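Local coordinates for protein aryl acylamidase (bacterium CSBL00001, PDB 4YJ6) that probably hydrolyses the amide bond of N-acyl arylamines, releasing the arylamine and the acid, at residues K84-A89 and G161-G166; A444-G449 and A475-A480; V279-Q284 and E422-L427. All coordinates share one frame; numbering follows the deposited sequence.

Three separate contacts sample an amidase signature fold: contact 1 at what is probably the active site, contacts 2 and 3 in packing away from it. Contact 1 is a buried polar site, where Lys84 bonds to Ser163 and Ser164, Ser163 also holding a bound phosphate ion. Contact 2 packs helix 467-480 on the large mixed sheet, and contact 3 packs a small hairpin against the loop before helix 284-299. Their centres form a nearly even triangle, 24 Å apart in each pair, and none touches another; contacts 1 and 3 come within about 7 Å at their nearest atoms. A physical thread joins contacts 2 and 3: helix 284-299 begins at Gln284 of contact 3 and later packs on Phe477 of contact 2.

Contact 1. Residues K84-A89 and G161-G166; sequences KDLFAA and GGSSGG. With PO4 (phosphate ion), chain B.
Lys84 reaches two serines at once with a single amine. Its NZ donates a hydrogen bond of 2.7 Å to Ser163 OG and another of 2.9 Å to Ser164 OG. The reach is achieved by a fully extended chain, with CG opposite the backbone N (chi1 176°) and every later torsion near 180°, which lays CD and CE along the serine turn; Lys84 CE passes 3.5 Å from Ser163 O. Ser163 OG in turn donates to O4 of the phosphate ion at 2.6 Å, so this hydroxyl sits between amine and anion, accepting from one and donating to the other. Leu86 touches the same spot with its CD2 branch, 3.8 Å from phosphate O4 and almost as near to Ser163 OG.

A cis peptide precedes Ser163, and Ser163 N is hydrogen-bonded to Ser187 OG. Lys84, Ser163 after its cis peptide, and Ser187 are consistent with the Ser-cisSer-Lys catalytic triad of the amidase signature family. The phosphate, probably from the crystallisation liquor, is also bonded to Ser187 OG and to the backbone N atoms of Gly184 and Gly185, an arrangement resembling an oxyanion hole. A methionine in place of Lys84 has no N-H to give, and would probably leave Ser163 OG and Ser164 OG without their shared donor and Ser163 OG freer to turn.

Ser164 stands one step from the phosphate. Its OG, besides accepting from Lys84, is bonded to Ser187 O and Thr182 N, and Thr182 OG1 binds the lysine amine as well, so this hydroxyl ties the lysine to the segment carrying Ser187. The glycines around these serines matter sterically: a side chain on Gly165 would run into Gly161 O, and the backbone angles of Gly161 themselves call for glycine.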
# COMPACT_ATOMS: atom_id res chain seq x y z
N LYS A 84 -5.46 8.05 -0.51
CA LYS A 84 -4.08 8.49 -0.23
C LYS A 84 -3.73 9.77 -0.99
O LYS A 84 -4.00 9.89 -2.20
CB LYS A 84 -3.15 7.37 -0.67
CG LYS A 84 -1.64 7.70 -0.54
CD LYS A 84 -0.87 6.42 -0.89
CE LYS A 84 0.61 6.72 -1.00
NZ LYS A 84 1.37 5.50 -1.35
N ASP A 85 -3.06 10.70 -0.31
CA ASP A 85 -2.61 11.94 -0.94
C ASP A 85 -1.27 11.76 -1.70
O ASP A 85 -0.25 12.34 -1.32
CB ASP A 85 -2.47 13.02 0.17
CG ASP A 85 -2.03 14.37 -0.38
OD1 ASP A 85 -2.19 14.59 -1.60
OD2 ASP A 85 -1.57 15.21 0.46
N LEU A 86 -1.28 10.98 -2.78
CA LEU A 86 -0.10 10.83 -3.63
C LEU A 86 -0.64 10.65 -5.05
O LEU A 86 -1.23 9.61 -5.35
CB LEU A 86 0.76 9.63 -3.20
CG LEU A 86 1.95 9.39 -4.14
CD1 LEU A 86 2.89 10.63 -4.17
CD2 LEU A 86 2.73 8.14 -3.68
N PHE A 87 -0.48 11.70 -5.87
CA PHE A 87 -1.16 11.79 -7.16
C PHE A 87 -2.67 11.57 -7.00
O PHE A 87 -3.33 11.01 -7.87
CB PHE A 87 -0.53 10.84 -8.17
CG PHE A 87 0.89 11.20 -8.48
CD1 PHE A 87 1.17 12.25 -9.38
CD2 PHE A 87 1.95 10.56 -7.85
CE1 PHE A 87 2.47 12.61 -9.67
CE2 PHE A 87 3.28 10.91 -8.14
CZ PHE A 87 3.53 11.93 -9.04
N ALA A 88 -3.20 12.03 -5.87
CA ALA A 88 -4.65 11.99 -5.64
C ALA A 88 -5.35 12.71 -6.78
O ALA A 88 -4.93 13.80 -7.15
CB ALA A 88 -4.99 12.65 -4.32
N ALA A 89 -6.41 12.12 -7.33
CA ALA A 89 -7.31 12.90 -8.19
C ALA A 89 -8.73 12.63 -7.74
O ALA A 89 -9.24 11.51 -7.86
CB ALA A 89 -7.13 12.52 -9.66
N GLY A 161 5.74 3.54 8.44
CA GLY A 161 6.20 3.07 7.14
C GLY A 161 5.50 3.86 6.05
O GLY A 161 4.70 4.75 6.34
N GLY A 162 5.78 3.55 4.79
CA GLY A 162 5.30 4.36 3.68
C GLY A 162 5.53 3.61 2.36
O GLY A 162 6.06 2.50 2.36
N SER A 163 5.11 4.21 1.25
CA SER A 163 4.57 5.57 1.24
C SER A 163 3.10 5.71 1.67
O SER A 163 2.64 6.83 1.85
CB SER A 163 4.77 6.19 -0.16
OG SER A 163 4.06 5.45 -1.15
N SER A 164 2.36 4.60 1.81
CA SER A 164 0.96 4.69 2.26
C SER A 164 0.86 4.61 3.78
O SER A 164 0.04 3.85 4.30
CB SER A 164 0.12 3.53 1.72
OG SER A 164 0.31 3.37 0.32
N GLY A 165 1.63 5.42 4.49
CA GLY A 165 1.70 5.29 5.94
C GLY A 165 0.42 5.73 6.63
O GLY A 165 -0.04 5.08 7.56
N GLY A 166 -0.17 6.83 6.18
CA GLY A 166 -1.43 7.26 6.78
C GLY A 166 -2.54 6.22 6.63
O GLY A 166 -3.35 6.01 7.55
P PO4 B . 5.99 4.07 -3.99
O1 PO4 B . 7.32 4.41 -3.27
O2 PO4 B . 6.30 4.23 -5.45
O3 PO4 B . 5.66 2.65 -3.66
O4 PO4 B . 4.88 5.01 -3.61

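Contact 2. Residues A444-G449 and A475-A480; sequences ASVPAG and AAFERA
Strand 444-449, carrying Val446, and helix 475-480, carrying Phe477, run almost parallel, their axes inclined by 15° and 9.4 Å apart at closest approach. The gap is spanned chiefly by one aromatic side chain. Phe477 sets CG opposite its backbone N (chi1 -176°), which carries the ring out from the helix toward the sheet, where three consecutive strand residues receive it. Val446 offers its CG2 methyl, 4.0 Å from Phe477 CD2, meeting the ring at a slant. One residue on, the carbonyl of Pro447 points its oxygen at the ring edge: Pro447 O lies near the ring plane, 3.4 Å from Phe477 CE2. That is a favourable electrostatic approach, since the rim of an aromatic ring is its electropositive part. Beyond it, Ala448 CA is 4.4 Å from Phe477 CZ.

The topology is that of the amidase signature core, in which a mixed sheet is covered by helices. Strand 443-451 is an inner strand, pairing antiparallel with 454-462 in a hairpin, and helix 467-480 then returns over the same sheet in the direction of the first of these strands. Val446 and Phe477 are 31 positions apart, joined through the hairpin and the start of the helix.

Other parts of the chain also touch the ring. Met458, on the neighbouring hairpin strand and backbone-bonded to Val446, is one, and Ala293 and Val296 of helix 284-299 are two more. Pro447 packs its own ring against Asn196 and Trp483.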
# COMPACT_ATOMS: atom_id res chain seq x y z
N ALA A 444 0.83 -10.12 -1.28
CA ALA A 444 0.20 -9.46 -0.15
C ALA A 444 1.10 -9.60 1.06
O ALA A 444 1.73 -10.63 1.24
CB ALA A 444 -1.18 -10.09 0.14
N SER A 445 1.16 -8.56 1.87
CA SER A 445 1.87 -8.65 3.14
C SER A 445 0.88 -9.13 4.21
O SER A 445 -0.13 -8.48 4.46
CB SER A 445 2.48 -7.32 3.55
OG SER A 445 3.22 -7.50 4.77
N VAL A 446 1.20 -10.27 4.84
CA VAL A 446 0.42 -10.81 5.96
C VAL A 446 1.18 -10.62 7.29
O VAL A 446 2.36 -10.92 7.39
CB VAL A 446 0.08 -12.33 5.81
CG1 VAL A 446 -0.86 -12.54 4.63
CG2 VAL A 446 1.33 -13.22 5.63
N PRO A 447 0.47 -10.16 8.32
CA PRO A 447 1.15 -9.97 9.61
C PRO A 447 1.68 -11.30 10.11
O PRO A 447 0.91 -12.26 10.22
CB PRO A 447 -0.00 -9.46 10.52
CG PRO A 447 -0.89 -8.65 9.53
CD PRO A 447 -0.85 -9.49 8.26
N ALA A 448 2.98 -11.35 10.41
CA ALA A 448 3.60 -12.62 10.79
C ALA A 448 3.86 -12.69 12.29
O ALA A 448 4.35 -13.71 12.75
CB ALA A 448 4.92 -12.79 10.04
N GLY A 449 3.58 -11.61 13.01
CA GLY A 449 3.87 -11.57 14.45
C GLY A 449 4.55 -10.30 14.89
O GLY A 449 4.66 -9.33 14.14
N ALA A 475 -5.75 -16.14 3.57
CA ALA A 475 -6.85 -16.46 4.49
C ALA A 475 -6.52 -17.73 5.28
O ALA A 475 -6.89 -17.85 6.42
CB ALA A 475 -8.17 -16.64 3.73
N ALA A 476 -5.86 -18.67 4.63
CA ALA A 476 -5.46 -19.91 5.32
C ALA A 476 -4.49 -19.58 6.47
O ALA A 476 -4.61 -20.10 7.61
CB ALA A 476 -4.84 -20.86 4.32
N PHE A 477 -3.53 -18.70 6.19
CA PHE A 477 -2.57 -18.29 7.23
C PHE A 477 -3.30 -17.52 8.33
O PHE A 477 -3.02 -17.69 9.50
CB PHE A 477 -1.45 -17.45 6.60
CG PHE A 477 -0.37 -17.06 7.56
CD1 PHE A 477 0.64 -17.96 7.86
CD2 PHE A 477 -0.39 -15.81 8.19
CE1 PHE A 477 1.65 -17.62 8.78
CE2 PHE A 477 0.61 -15.44 9.09
CZ PHE A 477 1.63 -16.35 9.40
N GLU A 478 -4.26 -16.66 7.97
CA GLU A 478 -4.98 -15.87 8.93
C GLU A 478 -5.72 -16.77 9.92
O GLU A 478 -5.78 -16.44 11.11
CB GLU A 478 -5.99 -14.98 8.16
CG GLU A 478 -6.77 -14.01 9.03
CD GLU A 478 -7.77 -13.23 8.18
OE1 GLU A 478 -8.45 -13.86 7.34
OE2 GLU A 478 -7.85 -12.02 8.37
N ARG A 479 -6.29 -17.86 9.44
CA ARG A 479 -7.02 -18.78 10.31
C ARG A 479 -6.06 -19.51 11.26
O ARG A 479 -6.34 -19.67 12.44
CB ARG A 479 -7.76 -19.82 9.50
CG ARG A 479 -9.00 -19.25 8.79
CD ARG A 479 -9.83 -20.37 8.19
NE ARG A 479 -9.17 -21.02 7.06
CZ ARG A 479 -9.24 -20.59 5.80
NH1 ARG A 479 -9.97 -19.53 5.50
NH2 ARG A 479 -8.62 -21.25 4.82
N ALA A 480 -4.93 -19.94 10.70
CA ALA A 480 -3.99 -20.82 11.44
C ALA A 480 -3.05 -20.04 12.35
O ALA A 480 -2.56 -20.56 13.36
CB ALA A 480 -3.20 -21.65 10.47

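Contact 3. Residues V279-Q284 and E422-L427; sequences VFPVQQ and EEIDPL
Glu422 holds an extended chain, CG opposite the backbone N (chi1 177°) and the next torsion also near 180°, which sends it across the side chain of Pro281 at about a right angle, with the carboxylate against the ring atoms CB, CG and CD. The glutamate stands on the second strand of a small two-stranded antiparallel sheet, 418-419 with 422-423, and the proline on the loop leading into helix 284-299, so the contact joins an outlying hairpin to the approach of a long helix.

The proline meets a flat group whose two oxygens lie at different ring carbons: Glu422 OE2 is 3.5 Å from Pro281 CD, whereas Glu422 OE1 is 3.7 Å from Pro281 CB. CD, bound to the ring nitrogen, would carry slightly polarised hydrogens and so suit a carboxylate neighbour. Ile424 adds an apolar touch, with its CD1 methyl 3.9 Å from Pro281 CG. Ile419 of the partner strand also touches both Pro281 and Ile424.

Both carboxylate oxygens accept hydrogen bonds. Gln315 NE2, at the start of helix 315-339, bonds both Glu422 OE2 and Glu423 O; with donors at both carboxylate oxygens, an ionised glutamate is likely. A second tie between loop and hairpin runs from Asn420 ND2 to Val282 O. A water molecule bridges the two segments, donating to Glu422 OE1 at 2.6 Å and to Val279 O at 3.1 Å.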
# COMPACT_ATOMS: atom_id res chain seq x y z
N VAL A 279 19.87 -11.99 -2.07
CA VAL A 279 20.65 -10.78 -2.33
C VAL A 279 20.52 -9.67 -1.28
O VAL A 279 21.34 -8.77 -1.27
CB VAL A 279 20.32 -10.12 -3.70
CG1 VAL A 279 20.69 -11.07 -4.84
CG2 VAL A 279 18.83 -9.80 -3.78
N PHE A 280 19.50 -9.71 -0.41
CA PHE A 280 19.34 -8.62 0.58
C PHE A 280 19.90 -9.00 1.95
O PHE A 280 19.80 -10.15 2.36
CB PHE A 280 17.87 -8.29 0.84
CG PHE A 280 17.13 -7.74 -0.36
CD1 PHE A 280 16.44 -8.61 -1.22
CD2 PHE A 280 17.11 -6.38 -0.61
CE1 PHE A 280 15.74 -8.11 -2.31
CE2 PHE A 280 16.42 -5.85 -1.72
CZ PHE A 280 15.72 -6.73 -2.56
N PRO A 281 20.45 -7.99 2.67
CA PRO A 281 20.76 -8.19 4.09
C PRO A 281 19.48 -8.06 4.90
O PRO A 281 18.81 -7.05 4.76
CB PRO A 281 21.73 -7.07 4.39
CG PRO A 281 21.29 -5.93 3.45
CD PRO A 281 20.86 -6.66 2.18
N VAL A 282 19.11 -9.08 5.68
CA VAL A 282 17.84 -9.05 6.39
C VAL A 282 18.08 -9.28 7.86
O VAL A 282 18.82 -10.21 8.22
CB VAL A 282 16.90 -10.16 5.86
CG1 VAL A 282 15.58 -10.21 6.66
CG2 VAL A 282 16.65 -9.92 4.37
N GLN A 283 17.47 -8.46 8.71
CA GLN A 283 17.67 -8.63 10.16
C GLN A 283 17.35 -10.07 10.58
O GLN A 283 16.31 -10.66 10.23
CB GLN A 283 16.84 -7.59 10.94
CG GLN A 283 17.34 -6.19 10.71
CD GLN A 283 16.51 -5.12 11.41
OE1 GLN A 283 15.35 -5.36 11.82
NE2 GLN A 283 17.11 -3.94 11.55
N GLN A 284 18.25 -10.68 11.35
CA GLN A 284 18.09 -12.08 11.66
C GLN A 284 16.75 -12.40 12.32
O GLN A 284 16.17 -13.45 12.06
CB GLN A 284 19.25 -12.53 12.58
CG GLN A 284 19.24 -14.00 12.82
CD GLN A 284 19.46 -14.78 11.54
OE1 GLN A 284 20.45 -14.55 10.81
NE2 GLN A 284 18.56 -15.71 11.25
N GLU A 422 25.92 -4.14 6.13
CA GLU A 422 25.94 -4.00 4.68
C GLU A 422 25.19 -2.73 4.30
O GLU A 422 24.09 -2.51 4.81
CB GLU A 422 25.24 -5.20 4.04
CG GLU A 422 25.18 -5.09 2.55
CD GLU A 422 24.59 -6.31 1.84
OE1 GLU A 422 24.78 -7.47 2.30
OE2 GLU A 422 23.98 -6.09 0.76
N GLU A 423 25.78 -1.90 3.44
CA GLU A 423 25.15 -0.65 3.02
C GLU A 423 23.88 -0.99 2.26
O GLU A 423 23.86 -1.91 1.45
CB GLU A 423 26.07 0.16 2.09
CG GLU A 423 27.21 0.90 2.80
CD GLU A 423 26.68 1.96 3.77
OE1 GLU A 423 26.03 2.95 3.33
OE2 GLU A 423 26.90 1.76 4.98
N ILE A 424 22.86 -0.17 2.47
CA ILE A 424 21.59 -0.36 1.78
C ILE A 424 20.97 1.01 1.60
O ILE A 424 21.16 1.91 2.45
CB ILE A 424 20.69 -1.34 2.56
CG1 ILE A 424 19.50 -1.81 1.69
CG2 ILE A 424 20.17 -0.76 3.89
CD1 ILE A 424 18.92 -3.14 2.22
N ASP A 425 20.27 1.20 0.48
CA ASP A 425 19.63 2.49 0.21
C ASP A 425 18.54 2.77 1.26
O ASP A 425 17.63 1.96 1.49
CB ASP A 425 19.02 2.45 -1.19
CG ASP A 425 18.42 3.79 -1.59
OD1 ASP A 425 17.32 4.09 -1.11
OD2 ASP A 425 19.03 4.53 -2.37
N PRO A 426 18.64 3.92 1.94
CA PRO A 426 17.75 4.15 3.07
C PRO A 426 16.34 4.54 2.63
O PRO A 426 15.43 4.47 3.47
CB PRO A 426 18.42 5.33 3.79
CG PRO A 426 19.11 6.06 2.73
CD PRO A 426 19.63 5.00 1.79
N LEU A 427 16.17 4.92 1.37
CA LEU A 427 14.82 5.27 0.89
C LEU A 427 14.03 4.01 0.55
O LEU A 427 12.87 3.88 0.92
CB LEU A 427 14.88 6.14 -0.37
CG LEU A 427 15.77 7.39 -0.31
CD1 LEU A 427 15.59 8.16 -1.62
CD2 LEU A 427 15.40 8.27 0.91
O HOH W 1 23.49 -9.27 0.87